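Uncharacterized protein (Pseudomonas aeruginosa, PDB 4E72) is of unknown function but belongs to the DUF3298 family and probably carries a lipoprotein-type signal peptide in its natural form. Local coordinates at residues 7-12 and 123-128; 177-182 and 190-195; 166-171 and 199-204. One frame throughout, in Å; residues are numbered along the deposited sequence.

Contact 1 of 3, residues 7-12 and 123-128; sequences DPLPTE and YDRRQH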
loop_
_atom_site.group_PDB
_atom_site.type_symbol
_atom_site.label_atom_id
_atom_site.label_comp_id
_atom_site.label_asym_id
_atom_site.label_seq_id
_atom_site.Cartn_x
_atom_site.Cartn_y
_atom_site.Cartn_z
ATOM N N ASP A 7 -1.661 -22.980 4.915
ATOM C CA ASP A 7 -2.504 -22.511 6.008
ATOM C C ASP A 7 -2.267 -21.021 6.177
ATOM O O ASP A 7 -1.119 -20.599 6.034
ATOM C CB ASP A 7 -2.193 -23.253 7.314
ATOM C CG ASP A 7 -2.440 -24.739 7.257
ATOM O OD1 ASP A 7 -3.606 -25.140 7.031
ATOM O OD2 ASP A 7 -1.481 -25.505 7.487
ATOM N N PRO A 8 -3.299 -20.202 6.499
ATOM C CA PRO A 8 -3.047 -18.771 6.706
ATOM C C PRO A 8 -2.319 -18.505 8.019
ATOM O O PRO A 8 -2.511 -19.238 8.993
ATOM C CB PRO A 8 -4.454 -18.167 6.723
ATOM C CG PRO A 8 -5.323 -19.258 7.213
ATOM C CD PRO A 8 -4.727 -20.535 6.708
ATOM N N LEU A 9 -1.481 -17.455 8.046
ATOM C CA LEU A 9 -0.780 -17.069 9.267
ATOM C C LEU A 9 -1.745 -16.393 10.230
ATOM O O LEU A 9 -2.355 -15.392 9.841
ATOM C CB LEU A 9 0.384 -16.106 8.995
ATOM C CG LEU A 9 1.683 -16.609 8.412
ATOM C CD1 LEU A 9 2.592 -15.438 8.114
ATOM C CD2 LEU A 9 2.394 -17.582 9.343
ATOM N N PRO A 10 -1.895 -16.882 11.484
ATOM C CA PRO A 10 -2.724 -16.144 12.452
ATOM C C PRO A 10 -2.026 -14.825 12.807
ATOM O O PRO A 10 -0.795 -14.734 12.741
ATOM C CB PRO A 10 -2.815 -17.085 13.659
ATOM C CG PRO A 10 -2.110 -18.348 13.263
ATOM C CD PRO A 10 -1.218 -18.026 12.123
ATOM N N THR A 11 -2.795 -13.794 13.139
ATOM C CA THR A 11 -2.201 -12.492 13.442
ATOM C C THR A 11 -2.862 -11.778 14.648
ATOM O O THR A 11 -4.049 -11.978 14.929
ATOM C CB THR A 11 -2.226 -11.604 12.190
ATOM O OG1 THR A 11 -1.718 -10.326 12.549
ATOM C CG2 THR A 11 -3.623 -11.466 11.569
ATOM N N GLU A 12 -2.067 -10.942 15.346
ATOM C CA GLU A 12 -2.529 -10.136 16.473
ATOM C C GLU A 12 -2.573 -8.647 16.037
ATOM O O GLU A 12 -1.573 -8.106 15.559
ATOM C CB GLU A 12 -1.638 -10.356 17.721
ATOM C CG GLU A 12 -1.956 -9.470 18.929
ATOM C CD GLU A 12 -3.328 -9.590 19.582
ATOM O OE1 GLU A 12 -3.852 -10.724 19.685
ATOM O OE2 GLU A 12 -3.856 -8.549 20.040
ATOM N N TYR A 123 4.898 -10.451 0.969
ATOM C CA TYR A 123 5.799 -11.311 1.719
ATOM C C TYR A 123 5.650 -12.781 1.329
ATOM O O TYR A 123 4.582 -13.368 1.516
ATOM C CB TYR A 123 5.558 -11.130 3.224
ATOM C CG TYR A 123 6.598 -11.832 4.064
ATOM C CD1 TYR A 123 7.832 -11.238 4.320
ATOM C CD2 TYR A 123 6.343 -13.081 4.622
ATOM C CE1 TYR A 123 8.801 -11.886 5.083
ATOM C CE2 TYR A 123 7.313 -13.748 5.377
ATOM C CZ TYR A 123 8.541 -13.145 5.601
ATOM O OH TYR A 123 9.485 -13.758 6.381
ATOM N N ASP A 124 6.726 -13.381 0.808
ATOM C CA ASP A 124 6.762 -14.807 0.445
ATOM C C ASP A 124 7.283 -15.629 1.631
ATOM O O ASP A 124 8.415 -15.443 2.070
ATOM C CB ASP A 124 7.625 -15.028 -0.802
ATOM C CG ASP A 124 7.670 -16.453 -1.355
ATOM O OD1 ASP A 124 6.739 -17.255 -1.054
ATOM O OD2 ASP A 124 8.589 -16.750 -2.128
ATOM N N ARG A 125 6.433 -16.494 2.175
ATOM C CA ARG A 125 6.779 -17.328 3.329
ATOM C C ARG A 125 7.692 -18.511 2.961
ATOM O O ARG A 125 8.376 -19.045 3.839
ATOM C CB ARG A 125 5.509 -17.864 4.008
ATOM C CG ARG A 125 4.658 -16.799 4.669
ATOM C CD ARG A 125 3.265 -17.326 4.887
ATOM N NE ARG A 125 3.261 -18.486 5.777
ATOM C CZ ARG A 125 2.276 -19.374 5.858
ATOM N NH1 ARG A 125 1.196 -19.253 5.095
ATOM N NH2 ARG A 125 2.368 -20.396 6.692
ATOM N N ARG A 126 7.678 -18.933 1.679
ATOM C CA ARG A 126 8.493 -20.032 1.162
ATOM C C ARG A 126 9.977 -19.608 1.193
ATOM O O ARG A 126 10.828 -20.410 1.567
ATOM C CB ARG A 126 8.030 -20.412 -0.264
ATOM C CG ARG A 126 8.594 -21.722 -0.807
ATOM C CD ARG A 126 8.265 -21.863 -2.284
ATOM N NE ARG A 126 8.837 -23.073 -2.876
ATOM C CZ ARG A 126 8.954 -23.290 -4.185
ATOM N NH1 ARG A 126 8.558 -22.369 -5.058
ATOM N NH2 ARG A 126 9.482 -24.423 -4.632
ATOM N N GLN A 127 10.255 -18.332 0.860
ATOM C CA GLN A 127 11.585 -17.707 0.841
ATOM C C GLN A 127 11.897 -16.832 2.086
ATOM O O GLN A 127 13.065 -16.498 2.291
ATOM C CB GLN A 127 11.726 -16.814 -0.406
ATOM C CG GLN A 127 11.833 -17.556 -1.732
ATOM C CD GLN A 127 11.902 -16.567 -2.872
ATOM O OE1 GLN A 127 12.986 -16.191 -3.328
ATOM N NE2 GLN A 127 10.751 -16.073 -3.316
ATOM N N HIS A 128 10.865 -16.431 2.881
ATOM C CA HIS A 128 10.972 -15.527 4.051
ATOM C C HIS A 128 11.546 -14.194 3.546
ATOM O O HIS A 128 12.570 -13.702 4.017
ATOM C CB HIS A 128 11.798 -16.133 5.209
ATOM C CG HIS A 128 11.424 -17.542 5.545
ATOM N ND1 HIS A 128 10.307 -17.830 6.313
ATOM C CD2 HIS A 128 12.028 -18.701 5.196
ATOM C CE1 HIS A 128 10.275 -19.150 6.417
ATOM N NE2 HIS A 128 11.288 -19.718 5.759
#

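Contact 2 of 3, residues 177-182 and 190-195; sequences TPHVAL and KYDAYS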
loop_
_atom_site.group_PDB
_atom_site.type_symbol
_atom_site.label_atom_id
_atom_site.label_comp_id
_atom_site.label_asym_id
_atom_site.label_seq_id
_atom_site.Cartn_x
_atom_site.Cartn_y
_atom_site.Cartn_z
ATOM N N THR A 177 3.514 2.910 -11.080
ATOM C CA THR A 177 3.227 2.996 -9.659
ATOM C C THR A 177 4.204 2.103 -8.905
ATOM O O THR A 177 4.515 1.041 -9.415
ATOM C CB THR A 177 1.738 2.659 -9.334
ATOM O OG1 THR A 177 1.533 2.836 -7.926
ATOM C CG2 THR A 177 1.311 1.228 -9.763
ATOM N N PRO A 178 4.710 2.489 -7.707
ATOM C CA PRO A 178 5.546 1.550 -6.936
ATOM C C PRO A 178 4.721 0.445 -6.238
ATOM O O PRO A 178 5.329 -0.498 -5.736
ATOM C CB PRO A 178 6.221 2.439 -5.878
ATOM C CG PRO A 178 5.557 3.734 -5.933
ATOM C CD PRO A 178 4.474 3.741 -6.954
ATOM N N HIS A 179 3.363 0.545 -6.195
ATOM C CA HIS A 179 2.478 -0.363 -5.427
ATOM C C HIS A 179 1.812 -1.409 -6.295
ATOM O O HIS A 179 0.790 -1.165 -6.944
ATOM C CB HIS A 179 1.400 0.434 -4.655
ATOM C CG HIS A 179 1.863 1.769 -4.129
ATOM N ND1 HIS A 179 2.973 1.876 -3.290
ATOM C CD2 HIS A 179 1.311 2.992 -4.284
ATOM C CE1 HIS A 179 3.078 3.157 -2.992
ATOM N NE2 HIS A 179 2.072 3.868 -3.525
ATOM N N VAL A 180 2.394 -2.603 -6.266
ATOM C CA VAL A 180 1.989 -3.755 -7.052
ATOM C C VAL A 180 1.737 -4.886 -6.094
ATOM O O VAL A 180 2.633 -5.215 -5.328
ATOM C CB VAL A 180 3.093 -4.126 -8.098
ATOM C CG1 VAL A 180 2.755 -5.424 -8.858
ATOM C CG2 VAL A 180 3.359 -2.986 -9.078
ATOM N N ALA A 181 0.550 -5.509 -6.144
ATOM C CA ALA A 181 0.261 -6.638 -5.268
ATOM C C ALA A 181 -0.075 -7.898 -6.048
ATOM O O ALA A 181 -0.822 -7.843 -7.039
ATOM C CB ALA A 181 -0.861 -6.302 -4.330
ATOM N N LEU A 182 0.479 -9.051 -5.582
ATOM C CA LEU A 182 0.219 -10.349 -6.166
ATOM C C LEU A 182 -1.104 -10.889 -5.588
ATOM O O LEU A 182 -1.126 -11.873 -4.842
ATOM C CB LEU A 182 1.398 -11.323 -5.941
ATOM C CG LEU A 182 2.716 -11.033 -6.714
ATOM C CD1 LEU A 182 3.800 -12.025 -6.314
ATOM C CD2 LEU A 182 2.512 -11.106 -8.245
ATOM N N LYS A 190 -1.999 -0.392 -7.595
ATOM C CA LYS A 190 -2.677 0.626 -6.802
ATOM C C LYS A 190 -1.932 1.967 -6.918
ATOM O O LYS A 190 -0.716 2.026 -6.739
ATOM C CB LYS A 190 -2.790 0.154 -5.342
ATOM C CG LYS A 190 -3.316 1.200 -4.379
ATOM C CD LYS A 190 -4.788 1.133 -4.223
ATOM C CE LYS A 190 -5.173 0.840 -2.802
ATOM N NZ LYS A 190 -6.640 0.925 -2.638
ATOM N N TYR A 191 -2.687 3.036 -7.205
ATOM C CA TYR A 191 -2.157 4.369 -7.443
ATOM C C TYR A 191 -2.399 5.315 -6.299
ATOM O O TYR A 191 -3.460 5.309 -5.673
ATOM C CB TYR A 191 -2.758 4.963 -8.739
ATOM C CG TYR A 191 -2.088 4.342 -9.937
ATOM C CD1 TYR A 191 -2.347 3.019 -10.297
ATOM C CD2 TYR A 191 -1.101 5.029 -10.642
ATOM C CE1 TYR A 191 -1.672 2.410 -11.348
ATOM C CE2 TYR A 191 -0.419 4.426 -11.695
ATOM C CZ TYR A 191 -0.684 3.106 -12.026
ATOM O OH TYR A 191 0.026 2.476 -13.028
ATOM N N ASP A 192 -1.401 6.157 -6.051
ATOM C CA ASP A 192 -1.523 7.220 -5.077
ATOM C C ASP A 192 -2.568 8.184 -5.595
ATOM O O ASP A 192 -2.759 8.300 -6.815
ATOM C CB ASP A 192 -0.168 7.917 -4.863
ATOM C CG ASP A 192 0.763 7.129 -3.945
ATOM O OD1 ASP A 192 0.327 6.768 -2.811
ATOM O OD2 ASP A 192 1.945 6.926 -4.325
ATOM N N ALA A 193 -3.260 8.853 -4.682
ATOM C CA ALA A 193 -4.235 9.882 -5.043
ATOM C C ALA A 193 -3.520 10.961 -5.868
ATOM O O ALA A 193 -2.336 11.217 -5.634
ATOM C CB ALA A 193 -4.824 10.490 -3.776
ATOM N N TYR A 194 -4.196 11.520 -6.873
ATOM C CA TYR A 194 -3.663 12.604 -7.686
ATOM C C TYR A 194 -2.469 12.189 -8.568
ATOM O O TYR A 194 -1.649 13.040 -8.881
ATOM C CB TYR A 194 -3.254 13.776 -6.749
ATOM C CG TYR A 194 -3.409 15.152 -7.345
ATOM C CD1 TYR A 194 -4.671 15.677 -7.619
ATOM C CD2 TYR A 194 -2.302 15.972 -7.546
ATOM C CE1 TYR A 194 -4.825 16.974 -8.104
ATOM C CE2 TYR A 194 -2.445 17.281 -8.000
ATOM C CZ TYR A 194 -3.706 17.767 -8.305
ATOM O OH TYR A 194 -3.844 19.025 -8.834
ATOM N N SER A 195 -2.383 10.914 -9.018
ATOM C CA SER A 195 -1.288 10.509 -9.908
ATOM C C SER A 195 -1.810 10.230 -11.316
ATOM O O SER A 195 -1.187 10.680 -12.270
ATOM C CB SER A 195 -0.540 9.295 -9.365
ATOM O OG SER A 195 -1.422 8.216 -9.147
HETATM O O HOH W 1 1.037 5.639 -7.329
#

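Contact 3 of 3, residues 166-171 and 199-204; sequences ADFQKT and YSYAHP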
loop_
_atom_site.group_PDB
_atom_site.type_symbol
_atom_site.label_atom_id
_atom_site.label_comp_id
_atom_site.label_asym_id
_atom_site.label_seq_id
_atom_site.Cartn_x
_atom_site.Cartn_y
_atom_site.Cartn_z
ATOM N N ALA A 166 -11.140 12.738 -23.841
ATOM C CA ALA A 166 -9.751 13.021 -24.215
ATOM C C ALA A 166 -9.115 14.092 -23.330
ATOM O O ALA A 166 -7.908 14.023 -23.116
ATOM C CB ALA A 166 -9.657 13.421 -25.678
ATOM N N ASP A 167 -9.911 15.051 -22.799
ATOM C CA ASP A 167 -9.408 16.124 -21.920
ATOM C C ASP A 167 -8.853 15.540 -20.608
ATOM O O ASP A 167 -7.795 15.978 -20.148
ATOM C CB ASP A 167 -10.481 17.188 -21.637
ATOM C CG ASP A 167 -9.942 18.579 -21.305
ATOM O OD1 ASP A 167 -8.708 18.714 -21.087
ATOM O OD2 ASP A 167 -10.754 19.536 -21.255
ATOM N N PHE A 168 -9.548 14.532 -20.042
ATOM C CA PHE A 168 -9.120 13.786 -18.853
ATOM C C PHE A 168 -7.820 13.024 -19.144
ATOM O O PHE A 168 -6.911 13.031 -18.308
ATOM C CB PHE A 168 -10.215 12.798 -18.415
ATOM C CG PHE A 168 -9.904 12.022 -17.157
ATOM C CD1 PHE A 168 -9.155 10.848 -17.207
ATOM C CD2 PHE A 168 -10.404 12.437 -15.922
ATOM C CE1 PHE A 168 -8.854 10.141 -16.041
ATOM C CE2 PHE A 168 -10.138 11.705 -14.763
ATOM C CZ PHE A 168 -9.347 10.575 -14.828
ATOM N N GLN A 169 -7.747 12.353 -20.306
ATOM C CA GLN A 169 -6.592 11.546 -20.725
ATOM C C GLN A 169 -5.318 12.389 -20.896
ATOM O O GLN A 169 -4.258 11.948 -20.457
ATOM C CB GLN A 169 -6.907 10.766 -22.006
ATOM C CG GLN A 169 -7.757 9.527 -21.717
ATOM C CD GLN A 169 -8.142 8.752 -22.951
ATOM O OE1 GLN A 169 -7.328 8.527 -23.858
ATOM N NE2 GLN A 169 -9.395 8.299 -22.992
ATOM N N LYS A 170 -5.432 13.625 -21.460
ATOM C CA LYS A 170 -4.298 14.547 -21.616
ATOM C C LYS A 170 -3.849 15.077 -20.263
ATOM O O LYS A 170 -2.651 15.281 -20.055
ATOM C CB LYS A 170 -4.629 15.711 -22.554
ATOM C CG LYS A 170 -5.004 15.310 -23.988
ATOM C CD LYS A 170 -3.929 14.489 -24.733
ATOM C CE LYS A 170 -4.526 13.493 -25.704
ATOM N NZ LYS A 170 -5.211 12.367 -25.013
ATOM N N THR A 171 -4.804 15.297 -19.341
ATOM C CA THR A 171 -4.527 15.810 -17.997
ATOM C C THR A 171 -3.889 14.713 -17.127
ATOM O O THR A 171 -3.008 14.994 -16.315
ATOM C CB THR A 171 -5.828 16.346 -17.376
ATOM O OG1 THR A 171 -6.306 17.418 -18.186
ATOM C CG2 THR A 171 -5.658 16.839 -15.951
ATOM N N TYR A 199 -8.476 13.484 -6.829
ATOM C CA TYR A 199 -8.758 12.925 -5.489
ATOM C C TYR A 199 -10.137 12.269 -5.386
ATOM O O TYR A 199 -10.273 11.306 -4.647
ATOM C CB TYR A 199 -8.648 14.018 -4.423
ATOM C CG TYR A 199 -7.300 14.091 -3.745
ATOM C CD1 TYR A 199 -6.222 14.720 -4.358
ATOM C CD2 TYR A 199 -7.118 13.592 -2.458
ATOM C CE1 TYR A 199 -4.968 14.767 -3.748
ATOM C CE2 TYR A 199 -5.877 13.672 -1.818
ATOM C CZ TYR A 199 -4.799 14.244 -2.474
ATOM O OH TYR A 199 -3.569 14.326 -1.857
ATOM N N SER A 200 -11.152 12.770 -6.123
ATOM C CA SER A 200 -12.498 12.174 -6.140
ATOM C C SER A 200 -12.476 10.672 -6.535
ATOM O O SER A 200 -13.325 9.916 -6.062
ATOM C CB SER A 200 -13.410 12.932 -7.092
ATOM O OG SER A 200 -12.886 12.909 -8.409
ATOM N N TYR A 201 -11.497 10.241 -7.364
ATOM C CA TYR A 201 -11.355 8.825 -7.775
ATOM C C TYR A 201 -10.558 8.010 -6.729
ATOM O O TYR A 201 -10.302 6.827 -6.941
ATOM C CB TYR A 201 -10.689 8.718 -9.160
ATOM C CG TYR A 201 -11.578 9.198 -10.286
ATOM C CD1 TYR A 201 -11.698 10.553 -10.578
ATOM C CD2 TYR A 201 -12.327 8.299 -11.040
ATOM C CE1 TYR A 201 -12.544 11.005 -11.590
ATOM C CE2 TYR A 201 -13.193 8.739 -12.046
ATOM C CZ TYR A 201 -13.284 10.094 -12.330
ATOM O OH TYR A 201 -14.109 10.533 -13.340
ATOM N N ALA A 202 -10.166 8.655 -5.606
ATOM C CA ALA A 202 -9.418 8.081 -4.478
ATOM C C ALA A 202 -8.097 7.429 -4.944
ATOM O O ALA A 202 -7.256 8.104 -5.545
ATOM C CB ALA A 202 -10.291 7.077 -3.717
ATOM N N HIS A 203 -7.947 6.117 -4.713
ATOM C CA HIS A 203 -6.740 5.375 -5.053
ATOM C C HIS A 203 -7.068 4.364 -6.144
ATOM O O HIS A 203 -7.485 3.255 -5.804
ATOM C CB HIS A 203 -6.173 4.711 -3.784
ATOM C CG HIS A 203 -5.666 5.705 -2.791
ATOM N ND1 HIS A 203 -6.375 6.005 -1.638
ATOM C CD2 HIS A 203 -4.558 6.483 -2.837
ATOM C CE1 HIS A 203 -5.680 6.955 -1.033
ATOM N NE2 HIS A 203 -4.559 7.242 -1.697
ATOM N N PRO A 204 -6.955 4.742 -7.458
ATOM C CA PRO A 204 -7.342 3.805 -8.524
ATOM C C PRO A 204 -6.596 2.473 -8.472
ATOM O O PRO A 204 -5.400 2.421 -8.160
ATOM C CB PRO A 204 -7.014 4.563 -9.819
ATOM C CG PRO A 204 -6.973 6.003 -9.434
ATOM C CD PRO A 204 -6.490 6.026 -8.017
#

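Contact 1 of 3, residues 7-12 and 123-128
Arg125 reaches across to Leu9 and to the backbone of Asp7. Its CB points toward residues 7-12. A chi1 of -67° turns CG away from the carbonyl carbon and sends the chain on toward Leu9. The flank of the side chain also rests on Val99 of strand 98-108. Arg125 CD is the first atom to touch across the contact, at 3.8 Å from Leu9 CD1. A bend at chi3 (62°) then lays the guanidinium along the leucine. Arg125 NE is 3.6 Å from Leu9 CG, which sits over one face of the group, toward its rim. Leu9 and Arg125 lie alongside each other, pointing opposite ways.

Arg125 sits where strand 115-124 gives way to the tight turn of a beta hairpin, whose second arm is the short strand 129-130. Asp124 braces this turn. Asp124 OD2 takes a 2.6 Å hydrogen bond from Gln127 NE2, in the plane of that amide. Asp124 OD1 takes a weak one from Arg126 N, as in an Asx turn.

At the tip, Arg125 NH1 gives a 2.8 Å hydrogen bond to Asp7 O, which lies at the guanidinium edge, about 20° out of its plane. NH2 bonds to Gly4 O, just before this segment. Gln94 OE1 accepts a hydrogen bond from Leu9 N.

Contact 2 of 3, residues 177-182 and 190-195
The Tyr191 ring carries Thr177 on one face. Thr177 CB lies 3.7 Å from the Tyr191 ring centroid, 14° off the ring normal, in a CH-pi contact. Thr177 CG2 lies beside it, 3.6 Å from Tyr191 CZ. Ser195 OG is at the edge of the same ring, in plane. The phenol OH hydrogen-bonds Gln175 O.

The His179 ring has Pro178 CD over the centre of one face. At its edge lie Lys190 O and the carboxylate of Asp192. The imidazole and carboxylate planes are nearly perpendicular, 89° apart. His179 NE2 gives a hydrogen bond of 3.2 Å to Asp192 OD2, meeting the oxygen from well above the carboxylate plane. A weak bond to OD1 accompanies it.

Thr177 OG1 is turned away from its own backbone N (chi1 -177°), which carries it to the carbonyl of Lys190. Thr177 OG1 donates a 2.7 Å hydrogen bond to Lys190 O. One water ties this hydroxyl to the other segment: it donates to Thr177 OG1 at 2.9 Å and accepts from Asp192 N at 2.8 Å. His179 N adds only a weak bond to the hydroxyl.

Between the backbones, Lys190 N gives a 3.0 Å hydrogen bond to His179 O. Lys190 NZ leads elsewhere, to a salt bridge with Glu205. After Tyr191 the chain enters a type II turn from Asp192 to Ser195, in which Ser195 OG bonds Asp192 O. His179 and Lys190 lie at the open end of the beta hairpin made by strands 179-181 and 187-190, in the three-stranded antiparallel sheet of the DUF3298 region, with a His-carboxylate hydrogen bond beside it.

Contact 3 of 3, residues 166-171 and 199-204
Phe168 and Tyr201 form the whole of this surface contact, as an aromatic pair. The edge of the Phe168 ring is directed toward the face of Tyr201. The centroids are 5.7 Å apart and the planes meet at 61°, so the edge-to-face pair is tilted. The nearest atoms are Phe168 CE2 and Tyr201 CE1, 4.0 Å apart. CG of Phe168 is anti to the backbone N (chi1 -177°), and the ring extends from the helix toward the tyrosine. The CA atoms of Phe168 and Tyr201 stand 12.3 Å apart, and the two rings meet between them.

Each ring has further neighbours. The Phe168 ring also meets Trp172, at about 45° between planes, and touches Leu162 and Pro198. Tyr201 lies on Trp156 of helix 142-159. The contact therefore joins the short helix 166-171 to the 3-10 turn 199-201, in the long loop between strands 187-190 and 205-208, within the DUF3298 region.

Hydrogen bonds shape each segment separately. In the helix, Thr171 N and Thr171 OG1 both bond Asp167 O, approaching from opposite faces of the carbonyl plane; the bond from Thr171 OG1 to Asp167 O is 2.9 Å long. Asp165 OD1 accepts from Phe168 N in the first turn. In the 3-10 turn, Ala202 N bonds Tyr199 O at 2.8 Å.

In the fold
From the N terminus, contact 1 closes first. It brings the lead-in to strand 12-19 against the C-terminal end of strand 115-124, closing a loop that holds most of the six-stranded mixed sheet. The chain then runs through helix 142-159 to helix 166-171, where contact 3 opens. Contact 2 opens and closes inside it, around the hairpin of the smaller sheet. Contact 3 closes last, just before strand 205-208. Contacts 2 and 3 touch: Tyr191 N probably hydrogen-bonds Pro204 O, and Tyr194 packs on Tyr199. Contact 1 stays separate, its centre about 23 Å from that of contact 2 and on the opposite side of the chain's centre from contact 3.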